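Long-range contacts in abietadiene synthase, chloroplastic (Abies grandis, PDB 3S9V), which is a largely helical chloroplast enzyme of the terpene synthase family, uniting a terpene synthase N-terminal domain with a metal-binding domain: residues D144-S149 and W407-N412; D193-L198 and Q216-L221; F514-E519 and Y743-F748. All blocks are in the same frame, centred on the assembly; numbering follows the deposited sequence.

Contact 1 of 3, residues D144-S149 and W407-N412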
loop_
_atom_site.group_PDB
_atom_site.type_symbol
_atom_site.label_atom_id
_atom_site.label_comp_id
_atom_site.label_asym_id
_atom_site.label_seq_id
_atom_site.Cartn_x
_atom_site.Cartn_y
_atom_site.Cartn_z
ATOM N N ASP A 144 19.703 -18.333 -13.306
ATOM C CA ASP A 144 19.204 -17.017 -12.913
ATOM C C ASP A 144 17.787 -17.050 -12.354
ATOM O O ASP A 144 17.285 -16.030 -11.874
ATOM C CB ASP A 144 19.256 -16.051 -14.100
ATOM C CG ASP A 144 20.645 -15.491 -14.337
ATOM O OD1 ASP A 144 21.618 -16.272 -14.317
ATOM O OD2 ASP A 144 20.761 -14.266 -14.552
ATOM N N SER A 145 17.137 -18.210 -12.426
ATOM C CA SER A 145 15.782 -18.345 -11.900
ATOM C C SER A 145 15.881 -18.486 -10.381
ATOM O O SER A 145 16.942 -18.828 -9.850
ATOM C CB SER A 145 15.088 -19.574 -12.494
ATOM O OG SER A 145 15.648 -20.780 -11.999
ATOM N N HIS A 146 14.779 -18.224 -9.687
ATOM C CA HIS A 146 14.754 -18.309 -8.232
ATOM C C HIS A 146 14.512 -19.720 -7.704
ATOM O O HIS A 146 13.628 -20.435 -8.178
ATOM C CB HIS A 146 13.695 -17.355 -7.686
ATOM C CG HIS A 146 13.866 -15.947 -8.157
ATOM N ND1 HIS A 146 15.040 -15.243 -7.983
ATOM C CD2 HIS A 146 13.024 -15.116 -8.814
ATOM C CE1 HIS A 146 14.913 -14.040 -8.515
ATOM N NE2 HIS A 146 13.699 -13.938 -9.026
ATOM N N ARG A 147 15.316 -20.112 -6.721
ATOM C CA ARG A 147 15.216 -21.431 -6.101
ATOM C C ARG A 147 14.001 -21.493 -5.180
ATOM O O ARG A 147 13.821 -20.619 -4.338
ATOM C CB ARG A 147 16.478 -21.720 -5.280
ATOM C CG ARG A 147 17.442 -22.728 -5.894
ATOM C CD ARG A 147 18.658 -22.934 -4.992
ATOM N NE ARG A 147 19.474 -24.075 -5.407
ATOM C CZ ARG A 147 20.154 -24.146 -6.548
ATOM N NH1 ARG A 147 20.127 -23.135 -7.408
ATOM N NH2 ARG A 147 20.860 -25.235 -6.834
ATOM N N PRO A 148 13.158 -22.532 -5.323
ATOM C CA PRO A 148 11.960 -22.692 -4.487
ATOM C C PRO A 148 12.367 -22.864 -3.029
ATOM O O PRO A 148 13.468 -23.324 -2.750
ATOM C CB PRO A 148 11.309 -23.960 -5.043
ATOM C CG PRO A 148 11.763 -23.986 -6.462
ATOM C CD PRO A 148 13.219 -23.588 -6.346
ATOM N N SER A 149 11.471 -22.509 -2.111
ATOM C CA SER A 149 11.737 -22.608 -0.675
ATOM C C SER A 149 12.144 -24.011 -0.225
ATOM O O SER A 149 11.376 -24.963 -0.356
ATOM C CB SER A 149 10.501 -22.183 0.128
ATOM O OG SER A 149 10.059 -20.889 -0.238
ATOM N N TRP A 407 12.795 -12.870 -14.634
ATOM C CA TRP A 407 12.929 -13.976 -13.692
ATOM C C TRP A 407 12.110 -13.786 -12.418
ATOM O O TRP A 407 11.853 -14.750 -11.698
ATOM C CB TRP A 407 14.400 -14.184 -13.325
ATOM C CG TRP A 407 15.241 -14.581 -14.494
ATOM C CD1 TRP A 407 16.163 -13.806 -15.145
ATOM C CD2 TRP A 407 15.206 -15.835 -15.190
ATOM N NE1 TRP A 407 16.699 -14.501 -16.206
ATOM C CE2 TRP A 407 16.129 -15.748 -16.257
ATOM C CE3 TRP A 407 14.480 -17.022 -15.019
ATOM C CZ2 TRP A 407 16.347 -16.804 -17.150
ATOM C CZ3 TRP A 407 14.695 -18.074 -15.908
ATOM C CH2 TRP A 407 15.621 -17.956 -16.960
ATOM N N ALA A 408 11.697 -12.550 -12.149
ATOM C CA ALA A 408 10.915 -12.247 -10.956
ATOM C C ALA A 408 9.471 -12.736 -11.082
ATOM O O ALA A 408 8.917 -12.813 -12.181
ATOM C CB ALA A 408 10.937 -10.738 -10.689
ATOM N N PHE A 409 8.864 -13.060 -9.948
ATOM C CA PHE A 409 7.488 -13.534 -9.945
ATOM C C PHE A 409 6.484 -12.377 -9.915
ATOM O O PHE A 409 5.296 -12.573 -10.169
ATOM C CB PHE A 409 7.282 -14.502 -8.772
ATOM C CG PHE A 409 7.951 -15.839 -8.980
ATOM C CD1 PHE A 409 9.329 -15.920 -9.182
ATOM C CD2 PHE A 409 7.203 -17.008 -9.029
ATOM C CE1 PHE A 409 9.947 -17.144 -9.436
ATOM C CE2 PHE A 409 7.810 -18.241 -9.284
ATOM C CZ PHE A 409 9.184 -18.308 -9.489
ATOM N N LYS A 410 6.972 -11.178 -9.604
ATOM C CA LYS A 410 6.153 -9.960 -9.587
ATOM C C LYS A 410 6.355 -9.290 -10.944
ATOM O O LYS A 410 7.473 -9.286 -11.462
ATOM C CB LYS A 410 6.636 -8.995 -8.499
ATOM C CG LYS A 410 6.297 -9.398 -7.078
ATOM C CD LYS A 410 4.845 -9.116 -6.768
ATOM C CE LYS A 410 4.566 -9.276 -5.284
ATOM N NZ LYS A 410 3.175 -8.857 -4.972
ATOM N N LYS A 411 5.300 -8.712 -11.511
ATOM C CA LYS A 411 5.416 -8.057 -12.815
ATOM C C LYS A 411 6.484 -6.955 -12.843
ATOM O O LYS A 411 7.289 -6.893 -13.768
ATOM C CB LYS A 411 4.067 -7.474 -13.239
ATOM C CG LYS A 411 4.113 -6.714 -14.556
ATOM C CD LYS A 411 2.745 -6.169 -14.935
ATOM C CE LYS A 411 2.823 -5.321 -16.202
ATOM N NZ LYS A 411 1.492 -4.799 -16.641
ATOM N N ASN A 412 6.495 -6.082 -11.840
ATOM C CA ASN A 412 7.484 -5.006 -11.797
ATOM C C ASN A 412 7.621 -4.444 -10.389
ATOM O O ASN A 412 7.110 -3.368 -10.084
ATOM C CB ASN A 412 7.102 -3.882 -12.767
ATOM C CG ASN A 412 8.171 -2.789 -12.855
ATOM O OD1 ASN A 412 9.363 -3.050 -12.670
ATOM N ND2 ASN A 412 7.748 -1.568 -13.165
HETATM O O HOH W 1 12.789 -17.388 -11.805
#
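Trp407 sets its CG anti to the carbonyl carbon (chi1 -63°) and His146 does the same (chi1 -54°), so indole and imidazole reach across to the other loop. One face of the indole receives the Asp144-Ser145 backbone. Asp144 CB stands over its five-membered ring as a CH-pi contact, 3.8 Å from the centroid, while Asp144 O lies 3.6 Å from Trp407 CG. Ser145 CB reaches the six-membered ring, 3.6 Å from Trp407 CE3; its hydroxyl turns to Glu142 O. His146 passes Phe409 in the opposite direction, and the two rings meet at their edges, His146 CD2 3.7 Å from Phe409 CE1. Although His146 NE2 comes within 3.3 Å of Trp407 O, the angle is too poor for a bond. A water makes the polar link, accepting from His146 N at 3.0 Å and donating to Trp407 O at 2.8 Å. Two irregular surface loops, the second within the terpene synthase N-terminal family region, are joined by packing and this water. The first leads into helix 151-164 and rests on Tyr102 of helix 101-117; the second leads into helix 413-422, with Leu448 of strand 447-448 touching both His146 and Phe409.

Contact 2 of 3, residues D193-L198 and Q216-L221; sequences DVLYAL and QKIMKL
Asp193 O is gripped by two backbone donors, Ala197 N at 2.8 Å and Tyr196 N at 3.1 Å, which fasten the last turn of helix 192-197 before Leu198 leaves helical geometry. Between the two segments the polar link is a water, donating to Tyr196 O at 2.7 Å and to Lys217 O at a short 2.5 Å. The phenol is clasped on both faces. Lys217, extended beyond CG, crosses it at about a right angle and lays CD over one face as a CH-pi contact, 4.0 Å from the ring centroid; its CB presses on the ring 3.4 Å from Tyr196 CD2. Leu195 CD1 covers part of the opposite face, toward the rim. Two short helices joined by an irregular connection meet here, consistent with the helical barrel domains of terpene synthases, and the hydroxyl is fixed as well: Tyr196 OH bonds to Asp214 N just ahead of helix 215-219. On the buried side, Ile218 CD1 meets Leu195 CD1 at 3.9 Å and also abuts Tyr196 CE2, crossing both side chains obliquely, with Val213 and Phe228 packed around Ile218. Leu221, its CG anti to the carbonyl carbon (chi1 -53°), points its branches at the end of helix 192-197, where CD1 sits 3.6 Å from Leu195 O and touches Tyr196 O and Leu198 O too.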
loop_
_atom_site.group_PDB
_atom_site.type_symbol
_atom_site.label_atom_id
_atom_site.label_comp_id
_atom_site.label_asym_id
_atom_site.label_seq_id
_atom_site.Cartn_x
_atom_site.Cartn_y
_atom_site.Cartn_z
ATOM N N ASP A 193 20.172 -26.033 18.359
ATOM C CA ASP A 193 19.473 -25.228 19.357
ATOM C C ASP A 193 18.263 -24.544 18.747
ATOM O O ASP A 193 17.129 -24.776 19.157
ATOM C CB ASP A 193 20.401 -24.150 19.917
ATOM C CG ASP A 193 21.790 -24.671 20.202
ATOM O OD1 ASP A 193 21.928 -25.563 21.070
ATOM O OD2 ASP A 193 22.743 -24.185 19.552
ATOM N N VAL A 194 18.524 -23.692 17.764
ATOM C CA VAL A 194 17.475 -22.943 17.094
ATOM C C VAL A 194 16.433 -23.870 16.489
ATOM O O VAL A 194 15.232 -23.619 16.588
ATOM C CB VAL A 194 18.065 -22.054 15.977
ATOM C CG1 VAL A 194 16.973 -21.195 15.362
ATOM C CG2 VAL A 194 19.176 -21.183 16.543
ATOM N N LEU A 195 16.904 -24.948 15.875
ATOM C CA LEU A 195 16.030 -25.921 15.237
ATOM C C LEU A 195 14.995 -26.532 16.179
ATOM O O LEU A 195 13.889 -26.860 15.748
ATOM C CB LEU A 195 16.880 -27.031 14.602
ATOM C CG LEU A 195 16.228 -28.106 13.724
ATOM C CD1 LEU A 195 15.653 -29.190 14.580
ATOM C CD2 LEU A 195 15.160 -27.493 12.842
ATOM N N TYR A 196 15.338 -26.675 17.459
ATOM C CA TYR A 196 14.414 -27.282 18.416
ATOM C C TYR A 196 13.795 -26.340 19.440
ATOM O O TYR A 196 12.789 -26.676 20.056
ATOM C CB TYR A 196 15.108 -28.413 19.177
ATOM C CG TYR A 196 15.619 -29.542 18.316
ATOM C CD1 TYR A 196 16.980 -29.832 18.258
ATOM C CD2 TYR A 196 14.745 -30.338 17.579
ATOM C CE1 TYR A 196 17.461 -30.888 17.490
ATOM C CE2 TYR A 196 15.217 -31.401 16.807
ATOM C CZ TYR A 196 16.579 -31.667 16.768
ATOM O OH TYR A 196 17.068 -32.715 16.014
ATOM N N ALA A 197 14.394 -25.173 19.630
ATOM C CA ALA A 197 13.910 -24.203 20.615
ATOM C C ALA A 197 12.516 -23.659 20.333
ATOM O O ALA A 197 11.647 -23.677 21.206
ATOM C CB ALA A 197 14.895 -23.042 20.723
ATOM N N LEU A 198 12.317 -23.173 19.109
ATOM C CA LEU A 198 11.046 -22.592 18.688
ATOM C C LEU A 198 10.723 -23.015 17.265
ATOM O O LEU A 198 11.606 -23.443 16.524
ATOM C CB LEU A 198 11.136 -21.068 18.717
ATOM C CG LEU A 198 11.674 -20.419 19.991
ATOM C CD1 LEU A 198 11.884 -18.922 19.761
ATOM C CD2 LEU A 198 10.704 -20.669 21.127
ATOM N N GLN A 216 11.111 -36.542 18.749
ATOM C CA GLN A 216 10.476 -36.143 19.998
ATOM C C GLN A 216 10.536 -34.632 20.221
ATOM O O GLN A 216 9.543 -34.014 20.592
ATOM C CB GLN A 216 11.127 -36.862 21.181
ATOM C CG GLN A 216 10.677 -36.328 22.521
ATOM C CD GLN A 216 11.248 -37.126 23.661
ATOM O OE1 GLN A 216 12.468 -37.302 23.763
ATOM N NE2 GLN A 216 10.375 -37.623 24.527
ATOM N N LYS A 217 11.700 -34.039 20.009
ATOM C CA LYS A 217 11.845 -32.600 20.192
ATOM C C LYS A 217 11.010 -31.856 19.160
ATOM O O LYS A 217 10.437 -30.807 19.456
ATOM C CB LYS A 217 13.318 -32.192 20.077
ATOM C CG LYS A 217 14.166 -32.684 21.233
ATOM C CD LYS A 217 15.572 -32.114 21.178
ATOM C CE LYS A 217 16.354 -32.475 22.432
ATOM N NZ LYS A 217 17.711 -31.869 22.412
ATOM N N ILE A 218 10.935 -32.411 17.952
ATOM C CA ILE A 218 10.154 -31.810 16.874
ATOM C C ILE A 218 8.654 -31.754 17.191
ATOM O O ILE A 218 7.987 -30.775 16.862
ATOM C CB ILE A 218 10.346 -32.586 15.544
ATOM C CG1 ILE A 218 11.762 -32.365 15.011
ATOM C CG2 ILE A 218 9.319 -32.147 14.523
ATOM C CD1 ILE A 218 12.105 -30.916 14.720
ATOM N N MET A 219 8.128 -32.795 17.832
ATOM C CA MET A 219 6.698 -32.851 18.157
ATOM C C MET A 219 6.204 -31.686 19.017
ATOM O O MET A 219 5.018 -31.341 18.982
ATOM C CB MET A 219 6.354 -34.170 18.865
ATOM C CG MET A 219 6.621 -35.448 18.055
ATOM S SD MET A 219 5.840 -35.507 16.421
ATOM C CE MET A 219 4.211 -34.797 16.787
ATOM N N LYS A 220 7.105 -31.081 19.786
ATOM C CA LYS A 220 6.741 -29.967 20.656
ATOM C C LYS A 220 6.525 -28.689 19.867
ATOM O O LYS A 220 5.972 -27.719 20.384
ATOM C CB LYS A 220 7.835 -29.711 21.691
ATOM C CG LYS A 220 8.308 -30.935 22.461
ATOM C CD LYS A 220 9.308 -30.519 23.534
ATOM C CE LYS A 220 9.985 -31.716 24.182
ATOM N NZ LYS A 220 10.857 -31.297 25.319
ATOM N N LEU A 221 6.965 -28.688 18.613
ATOM C CA LEU A 221 6.838 -27.511 17.770
ATOM C C LEU A 221 5.701 -27.637 16.760
ATOM O O LEU A 221 5.602 -26.852 15.824
ATOM C CB LEU A 221 8.167 -27.257 17.055
ATOM C CG LEU A 221 9.366 -27.181 18.003
ATOM C CD1 LEU A 221 10.644 -26.946 17.211
ATOM C CD2 LEU A 221 9.145 -26.064 19.020
HETATM O O HOH W 2 11.451 -28.951 20.825
#

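Contact 3 of 3, residues F514-E519 and Y743-F748; sequences FIFEPE and YKRLVF
Residues 514-519 run through the loop between helix 504-514 and helix 521-541, turning 3-10 at 518-519, whereas 743-748 form regular turns of helix 741-757; the closest CA pair, Ile515 CA and Arg745 CA, is 7.6 Å apart. Both belong to the C-terminal helical domain of the terpene synthase fold. Arg745 spans the gap. Its chain bends at chi3 (59°) and presents the guanidinium end-on to Glu517, itself bent at chi2, so the charged groups meet tip to tip with planes 33° apart. The salt bridge is two-pronged: Arg745 NH1 bonds to Glu517 OE1 at 2.9 Å, and Arg745 NH2 to Glu517 OE2 at 3.1 Å, nearly straight (171°), each oxygen offering its syn lone pair. A weak bond also runs from Arg745 NH2 to Glu517 OE1. Arg745 NH2 further bonds to the backbone, Phe514 O at 2.8 Å, in the guanidinium plane and on a carbonyl lone pair. Arg745 NE gives its hydrogen to a water at 2.7 Å. Ile515 CG2 lies over one guanidinium face. Alongside, Leu746 CD2 packs against Ile515 CD1 at 4.1 Å and meets the Phe514 ring edge. Arg524 holds the same loop by Ile515 O and Glu517 O. With Arg745 paired and Arg287 touching Glu517, the buried carboxylate probably stays ionised, consistent with this pair anchoring the loop to helix 741-757.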
loop_
_atom_site.group_PDB
_atom_site.type_symbol
_atom_site.label_atom_id
_atom_site.label_comp_id
_atom_site.label_asym_id
_atom_site.label_seq_id
_atom_site.Cartn_x
_atom_site.Cartn_y
_atom_site.Cartn_z
ATOM N N PHE A 514 -7.763 13.466 -5.092
ATOM C CA PHE A 514 -8.165 12.730 -3.892
ATOM C C PHE A 514 -9.660 12.506 -3.667
ATOM O O PHE A 514 -10.042 11.441 -3.190
ATOM C CB PHE A 514 -7.499 13.327 -2.632
ATOM C CG PHE A 514 -7.926 14.736 -2.299
ATOM C CD1 PHE A 514 -9.107 14.976 -1.599
ATOM C CD2 PHE A 514 -7.130 15.821 -2.659
ATOM C CE1 PHE A 514 -9.493 16.284 -1.257
ATOM C CE2 PHE A 514 -7.499 17.129 -2.325
ATOM C CZ PHE A 514 -8.686 17.360 -1.623
ATOM N N ILE A 515 -10.509 13.482 -3.982
ATOM C CA ILE A 515 -11.962 13.286 -3.835
ATOM C C ILE A 515 -12.511 13.221 -5.249
ATOM O O ILE A 515 -13.271 14.076 -5.698
ATOM C CB ILE A 515 -12.665 14.435 -3.054
ATOM C CG1 ILE A 515 -12.256 15.801 -3.613
ATOM C CG2 ILE A 515 -12.345 14.318 -1.575
ATOM C CD1 ILE A 515 -13.124 16.952 -3.108
ATOM N N PHE A 516 -12.097 12.165 -5.931
ATOM C CA PHE A 516 -12.419 11.882 -7.318
ATOM C C PHE A 516 -13.802 11.326 -7.662
ATOM O O PHE A 516 -14.243 11.464 -8.799
ATOM C CB PHE A 516 -11.368 10.914 -7.835
ATOM C CG PHE A 516 -11.287 9.645 -7.031
ATOM C CD1 PHE A 516 -12.054 8.542 -7.370
ATOM C CD2 PHE A 516 -10.466 9.571 -5.906
ATOM C CE1 PHE A 516 -12.009 7.384 -6.603
ATOM C CE2 PHE A 516 -10.415 8.418 -5.132
ATOM C CZ PHE A 516 -11.189 7.323 -5.482
ATOM N N GLU A 517 -14.474 10.689 -6.710
ATOM C CA GLU A 517 -15.783 10.095 -6.990
ATOM C C GLU A 517 -16.750 11.032 -7.716
ATOM O O GLU A 517 -16.795 12.230 -7.432
ATOM C CB GLU A 517 -16.450 9.593 -5.699
ATOM C CG GLU A 517 -15.710 8.483 -4.942
ATOM C CD GLU A 517 -14.668 9.008 -3.958
ATOM O OE1 GLU A 517 -14.563 8.441 -2.843
ATOM O OE2 GLU A 517 -13.954 9.978 -4.291
ATOM N N PRO A 518 -17.539 10.492 -8.667
ATOM C CA PRO A 518 -18.509 11.292 -9.429
ATOM C C PRO A 518 -19.490 12.045 -8.522
ATOM O O PRO A 518 -19.969 13.123 -8.877
ATOM C CB PRO A 518 -19.217 10.245 -10.297
ATOM C CG PRO A 518 -18.144 9.224 -10.532
ATOM C CD PRO A 518 -17.522 9.097 -9.151
ATOM N N GLU A 519 -19.774 11.475 -7.351
ATOM C CA GLU A 519 -20.706 12.071 -6.398
ATOM C C GLU A 519 -20.234 13.393 -5.800
ATOM O O GLU A 519 -21.046 14.185 -5.323
ATOM C CB GLU A 519 -20.980 11.106 -5.244
ATOM C CG GLU A 519 -21.301 9.684 -5.671
ATOM C CD GLU A 519 -20.134 8.729 -5.468
ATOM O OE1 GLU A 519 -19.835 8.396 -4.295
ATOM O OE2 GLU A 519 -19.517 8.320 -6.480
ATOM N N TYR A 743 -14.928 14.222 5.537
ATOM C CA TYR A 743 -14.326 15.420 6.113
ATOM C C TYR A 743 -12.867 15.170 6.503
ATOM O O TYR A 743 -12.033 16.074 6.418
ATOM C CB TYR A 743 -15.143 15.904 7.313
ATOM C CG TYR A 743 -16.593 16.189 6.963
ATOM C CD1 TYR A 743 -17.605 15.303 7.327
ATOM C CD2 TYR A 743 -16.947 17.321 6.224
ATOM C CE1 TYR A 743 -18.936 15.530 6.966
ATOM C CE2 TYR A 743 -18.277 17.558 5.853
ATOM C CZ TYR A 743 -19.265 16.656 6.230
ATOM O OH TYR A 743 -20.578 16.869 5.876
ATOM N N LYS A 744 -12.556 13.939 6.906
ATOM C CA LYS A 744 -11.185 13.582 7.257
ATOM C C LYS A 744 -10.315 13.579 6.001
ATOM O O LYS A 744 -9.138 13.928 6.053
ATOM C CB LYS A 744 -11.138 12.206 7.944
ATOM C CG LYS A 744 -11.822 12.223 9.297
ATOM C CD LYS A 744 -11.310 11.156 10.229
ATOM C CE LYS A 744 -11.769 9.777 9.837
ATOM N NZ LYS A 744 -11.237 8.776 10.816
ATOM N N ARG A 745 -10.904 13.196 4.870
ATOM C CA ARG A 745 -10.182 13.184 3.602
ATOM C C ARG A 745 -9.923 14.625 3.147
ATOM O O ARG A 745 -8.837 14.950 2.666
ATOM C CB ARG A 745 -10.986 12.430 2.535
ATOM C CG ARG A 745 -11.101 10.923 2.785
ATOM C CD ARG A 745 -12.112 10.260 1.846
ATOM N NE ARG A 745 -11.767 10.438 0.439
ATOM C CZ ARG A 745 -12.578 10.157 -0.573
ATOM N NH1 ARG A 745 -13.799 9.678 -0.345
ATOM N NH2 ARG A 745 -12.169 10.354 -1.821
ATOM N N LEU A 746 -10.919 15.491 3.309
ATOM C CA LEU A 746 -10.764 16.891 2.918
ATOM C C LEU A 746 -9.643 17.548 3.701
ATOM O O LEU A 746 -8.874 18.328 3.159
ATOM C CB LEU A 746 -12.060 17.667 3.152
ATOM C CG LEU A 746 -13.125 17.538 2.070
ATOM C CD1 LEU A 746 -14.394 18.234 2.526
ATOM C CD2 LEU A 746 -12.609 18.149 0.770
ATOM N N VAL A 747 -9.550 17.231 4.984
ATOM C CA VAL A 747 -8.514 17.816 5.808
ATOM C C VAL A 747 -7.138 17.202 5.548
ATOM O O VAL A 747 -6.176 17.918 5.273
ATOM C CB VAL A 747 -8.847 17.669 7.305
ATOM C CG1 VAL A 747 -7.695 18.221 8.155
ATOM C CG2 VAL A 747 -10.122 18.423 7.624
ATOM N N PHE A 748 -7.060 15.874 5.616
ATOM C CA PHE A 748 -5.799 15.153 5.440
ATOM C C PHE A 748 -5.219 15.189 4.021
ATOM O O PHE A 748 -4.009 15.298 3.834
ATOM C CB PHE A 748 -5.990 13.698 5.886
ATOM C CG PHE A 748 -4.706 12.940 6.044
ATOM C CD1 PHE A 748 -3.846 13.214 7.095
ATOM C CD2 PHE A 748 -4.349 11.956 5.130
ATOM C CE1 PHE A 748 -2.651 12.523 7.234
ATOM C CE2 PHE A 748 -3.151 11.262 5.263
ATOM C CZ PHE A 748 -2.308 11.545 6.314
HETATM O O HOH W 3 -9.153 10.537 -0.118
#

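How the contacts relate
Contact 2 lies in the first third of the chain, contact 1 ties residues 144-149 to the middle of the chain, and contact 3 belongs to the later, C-terminal helices. Contact 2 is nested within the stretch of chain closed by contact 1, yet their centres are about 31 Å apart and their nearest atoms about 14 Å. Contact 3 follows both in series and lies across the chain's centre from them, its centre about 39 Å from that of contact 1 and about 52 Å from that of contact 2. Each joins different elements of one elongated helical molecule: loop to loop, neighbouring helix ends, and loop to helix. Residues 514-519 fall in the metal-binding family region, but none of the contacts includes a metal or ligand.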